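PDB 1W07: acyl-coa oxidase from Arabidopsis thaliana, which catalyses the FAD-dependent desaturation of long- and medium-chain acyl-CoAs to 2-trans-enoyl-CoAs in peroxisomes, passing the electrons to oxygen to give hydrogen peroxide. Local coordinates for residues 430-435 and 518-523; 453-458 and 524-529. The protein carries 1 engineered substitution. One frame throughout, in Å; residues are numbered along the deposited sequence.

Contact 1 of 2, residues 430-435 and 518-523; sequences LQLQVA and DLVEAA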
# COMPACT_ATOMS: atom_id res chain seq x y z
N LEU B 430 18.77 4.72 4.94
CA LEU B 430 19.09 6.14 4.79
C LEU B 430 18.85 6.94 6.06
O LEU B 430 19.64 7.83 6.39
CB LEU B 430 18.29 6.75 3.63
CG LEU B 430 18.73 6.30 2.24
CD1 LEU B 430 17.73 6.75 1.17
CD2 LEU B 430 20.11 6.86 1.97
N GLN B 431 17.77 6.64 6.77
CA GLN B 431 17.44 7.34 8.00
C GLN B 431 18.45 7.02 9.10
O GLN B 431 18.66 7.81 10.02
CB GLN B 431 16.02 7.01 8.46
CG GLN B 431 14.91 7.69 7.63
CD GLN B 431 14.88 9.21 7.76
OE1 GLN B 431 15.78 9.82 8.34
NE2 GLN B 431 13.83 9.84 7.23
N LEU B 432 19.08 5.85 9.02
CA LEU B 432 20.07 5.48 10.02
C LEU B 432 21.31 6.34 9.84
O LEU B 432 22.01 6.65 10.80
CB LEU B 432 20.42 3.99 9.90
CG LEU B 432 19.31 3.04 10.37
CD1 LEU B 432 19.65 1.60 9.99
CD2 LEU B 432 19.14 3.17 11.88
N GLN B 433 21.58 6.72 8.60
CA GLN B 433 22.73 7.57 8.31
C GLN B 433 22.48 8.93 8.94
O GLN B 433 23.39 9.54 9.51
CB GLN B 433 22.93 7.70 6.80
CG GLN B 433 23.67 6.53 6.17
CD GLN B 433 23.44 6.40 4.68
OE1 GLN B 433 23.35 7.40 3.96
NE2 GLN B 433 23.36 5.17 4.20
N VAL B 434 21.24 9.41 8.84
CA VAL B 434 20.89 10.70 9.43
C VAL B 434 21.07 10.60 10.94
O VAL B 434 21.61 11.51 11.57
CB VAL B 434 19.42 11.09 9.11
CG1 VAL B 434 19.02 12.36 9.88
CG2 VAL B 434 19.26 11.31 7.62
N ALA B 435 20.62 9.50 11.52
CA ALA B 435 20.74 9.28 12.97
C ALA B 435 22.21 9.38 13.39
O ALA B 435 22.53 10.05 14.37
CB ALA B 435 20.17 7.93 13.35
N ASP B 518 14.69 3.39 17.88
CA ASP B 518 14.62 4.71 18.49
C ASP B 518 15.37 5.76 17.67
O ASP B 518 14.93 6.91 17.55
CB ASP B 518 15.22 4.68 19.90
CG ASP B 518 14.36 3.90 20.89
OD1 ASP B 518 13.69 2.94 20.48
OD2 ASP B 518 14.38 4.25 22.09
N LEU B 519 16.50 5.35 17.11
CA LEU B 519 17.33 6.26 16.33
C LEU B 519 16.64 6.70 15.05
O LEU B 519 16.73 7.86 14.65
CB LEU B 519 18.68 5.60 16.03
CG LEU B 519 19.58 5.43 17.27
CD1 LEU B 519 20.71 4.43 17.00
CD2 LEU B 519 20.13 6.79 17.67
N VAL B 520 15.94 5.77 14.41
CA VAL B 520 15.21 6.06 13.18
C VAL B 520 14.07 7.04 13.47
O VAL B 520 13.78 7.93 12.65
CB VAL B 520 14.62 4.78 12.55
CG1 VAL B 520 13.63 5.14 11.46
CG2 VAL B 520 15.75 3.92 11.99
N GLU B 521 13.40 6.88 14.61
CA GLU B 521 12.30 7.78 14.96
C GLU B 521 12.82 9.21 15.18
O GLU B 521 12.17 10.17 14.78
CB GLU B 521 11.58 7.29 16.21
CG GLU B 521 10.51 6.27 15.92
CD GLU B 521 9.84 5.76 17.18
OE1 GLU B 521 9.47 6.60 18.03
OE2 GLU B 521 9.68 4.54 17.31
N ALA B 522 13.99 9.34 15.82
CA ALA B 522 14.57 10.66 16.07
C ALA B 522 15.00 11.33 14.76
O ALA B 522 14.86 12.54 14.60
CB ALA B 522 15.79 10.54 17.01
N ALA B 523 15.53 10.53 13.84
CA ALA B 523 15.96 11.04 12.55
C ALA B 523 14.74 11.50 11.75
O ALA B 523 14.79 12.51 11.04
CB ALA B 523 16.73 9.95 11.79

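Contact 2 of 2, residues 453-458 and 524-529; sequences GTTAYM and IAHCQL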
# COMPACT_ATOMS: atom_id res chain seq x y z
N GLY B 453 23.12 25.65 9.78
CA GLY B 453 22.24 25.00 8.83
C GLY B 453 20.94 24.50 9.42
O GLY B 453 20.29 25.20 10.20
N THR B 454 20.57 23.27 9.06
CA THR B 454 19.32 22.67 9.53
C THR B 454 19.43 22.08 10.93
O THR B 454 18.44 21.57 11.46
CB THR B 454 18.83 21.55 8.58
OG1 THR B 454 19.85 20.55 8.43
CG2 THR B 454 18.50 22.13 7.22
N THR B 455 20.61 22.15 11.53
CA THR B 455 20.82 21.63 12.88
C THR B 455 21.15 22.76 13.86
O THR B 455 21.52 22.52 15.00
CB THR B 455 21.97 20.59 12.91
OG1 THR B 455 23.20 21.23 12.50
CG2 THR B 455 21.69 19.45 11.96
N ALA B 456 21.01 24.00 13.39
CA ALA B 456 21.30 25.16 14.22
C ALA B 456 20.47 25.14 15.51
O ALA B 456 20.97 25.48 16.58
CB ALA B 456 21.02 26.44 13.44
N TYR B 457 19.22 24.72 15.39
CA TYR B 457 18.34 24.66 16.55
C TYR B 457 18.93 23.79 17.64
O TYR B 457 18.68 24.01 18.83
CB TYR B 457 16.97 24.12 16.15
CG TYR B 457 16.93 22.63 15.87
CD1 TYR B 457 16.46 21.73 16.82
CD2 TYR B 457 17.38 22.13 14.65
CE1 TYR B 457 16.43 20.35 16.56
CE2 TYR B 457 17.36 20.75 14.38
CZ TYR B 457 16.89 19.87 15.34
OH TYR B 457 16.89 18.52 15.08
N MET B 458 19.71 22.80 17.24
CA MET B 458 20.31 21.88 18.20
C MET B 458 21.28 22.63 19.09
O MET B 458 21.76 22.09 20.09
CB MET B 458 21.03 20.74 17.47
CG MET B 458 20.10 19.85 16.65
SD MET B 458 20.95 18.48 15.84
CE MET B 458 20.85 17.21 17.15
N ILE B 524 13.65 10.76 11.85
CA ILE B 524 12.41 11.13 11.17
C ILE B 524 11.89 12.45 11.71
O ILE B 524 11.45 13.30 10.94
CB ILE B 524 11.32 10.03 11.33
CG1 ILE B 524 11.66 8.86 10.39
CG2 ILE B 524 9.92 10.61 11.05
CD1 ILE B 524 10.81 7.65 10.63
N ALA B 525 11.92 12.61 13.04
CA ALA B 525 11.45 13.86 13.66
C ALA B 525 12.28 15.04 13.16
O ALA B 525 11.76 16.12 12.92
CB ALA B 525 11.52 13.77 15.21
N HIS B 526 13.59 14.83 13.00
CA HIS B 526 14.47 15.88 12.50
C HIS B 526 14.07 16.26 11.07
O HIS B 526 13.91 17.44 10.76
CB HIS B 526 15.91 15.40 12.51
CG HIS B 526 16.87 16.38 11.90
ND1 HIS B 526 17.20 17.57 12.51
CD2 HIS B 526 17.58 16.33 10.76
CE1 HIS B 526 18.07 18.22 11.76
NE2 HIS B 526 18.33 17.49 10.69
N CYS B 527 13.89 15.27 10.21
CA CYS B 527 13.49 15.52 8.82
C CYS B 527 12.14 16.23 8.72
O CYS B 527 11.95 17.07 7.83
CB CYS B 527 13.41 14.22 8.04
SG CYS B 527 15.00 13.42 7.89
N GLN B 528 11.20 15.90 9.62
CA GLN B 528 9.88 16.54 9.59
C GLN B 528 10.02 18.00 9.97
O GLN B 528 9.35 18.86 9.38
CB GLN B 528 8.91 15.82 10.55
CG GLN B 528 8.55 14.40 10.08
CD GLN B 528 7.74 13.62 11.10
OE1 GLN B 528 7.82 13.85 12.31
NE2 GLN B 528 6.98 12.64 10.62
N LEU B 529 10.87 18.29 10.94
CA LEU B 529 11.11 19.67 11.37
C LEU B 529 11.59 20.46 10.15
O LEU B 529 11.14 21.57 9.90
CB LEU B 529 12.18 19.71 12.45
CG LEU B 529 12.83 21.07 12.74
CD1 LEU B 529 11.80 22.08 13.25
CD2 LEU B 529 13.94 20.86 13.76
O HOH W 1 20.49 18.03 8.50

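Contact 1 of 2, residues 430-435 and 518-523
The methyl group of Ala523 sits at the centre of this helix crossing, its CB packed among Gln431, Val434 and Ala435. It comes closest to a backbone atom, Gln431 O, with 3.4 Å between Gln431 O and Ala523 CB. That carbonyl already accepts the helical bond from Ala435 N, so the methyl group packs against an oxygen whose polar need is met. Val434 closes another side with CG1, the branch anti to its backbone N (chi1 173°), at 3.8 Å from Ala523 CB. Gln431 folds its chain at chi2 (-66°), bringing OE1 alongside the same methyl, 3.6 Å from Ala523 CB. One turn back on 516-538, Leu519 CB packs against Ala435 CB at 3.9 Å. The CA atoms of the two alanines, Ala435 and Ala523, lie 5.1 Å apart, as their small side chains allow. The axes of the two short segments approach to 8.2 Å and cross at 82°, almost perpendicular, joining a helix of the C-alpha1 domain to one of the C-terminal helical domain that distinguishes acyl-CoA oxidases from the smaller acyl-CoA dehydrogenases. Towards the flavin, Leu432 CD2 presses obliquely on Val520 CG2 at 3.5 Å, tighter than normal van der Waals contact. Leu432 itself touches FAD, so Val520 backs a residue of the cofactor pocket from the second shell. Further out, Val520 also packs on Thr329 of the second subunit, and Glu521 OE2 hydrogen-bonds His565 NE2 of that subunit. Gln431 also rests on Ser382 of helix 370-398.

Contact 2 of 2, residues 453-458 and 524-529
The loop between helices 427-443 and 461-464 enters a 3-10 segment at Ala456, where Met458 N bonds back to Thr455 O, and it lies over helix 516-538 with the CA atoms of Thr455 and His526 8.6 Å apart. This is a loop-on-helix contact in the all-helical C-terminal part of the oxidase, away from the annotated FAD and catalytic residues, and side chains bridge most of the gap. His526 reaches out with CG anti to its backbone N and is held through both ring nitrogens. Tyr457 OH and His526 ND1 form a 2.8 Å hydrogen bond. On the far side of the imidazole, a water 3.1 Å from His526 NE2 links it to Thr454 OG1, which also bonds Glu372 OE2 of helix 370-398. A carboxylate at the end of this chain of contacts could favour a more basic imidazole. The two aromatic rings meet rim to rim, their planes inclined by 24°, and Tyr457 OH lies at the edge of the imidazole, near its plane. Thr454 O also lies at that edge, near CE1, while Thr455 CG2 packs obliquely, 3.8 Å from His526 CE1. Tyr457 takes the crowded chi1 position (74°), with CG between the backbone N and carbonyl carbon. Its ring is sandwiched between Met458 CG, offset toward the rim on one face, and Leu529 on the other. Leu529 CD2 makes the CH-pi contact, 3.5 Å from the Tyr457 ring centroid and 15° off the ring normal.

How the contacts relate
Contacts 1 and 2 use successive turns of helix 516-538, with centres 12 Å apart. Both are buried, but contact 1 joins two long helices beside the cofactor and near the dimer interface, whereas contact 2 attaches a loop farther from the flavin, with no other protein chain touching its segments. Their chemistry follows: close helix crossing rests on methyl and aliphatic packing, while the wider loop-to-helix gap is spanned by a tyrosine, a histidine and a water. They meet where Gln431 OE1 packs 3.7 Å from Cys527 SG. Helix 427-443 serves both, through 430-435 in contact 1 and, from outside the segments of contact 2, through Leu438 against His526.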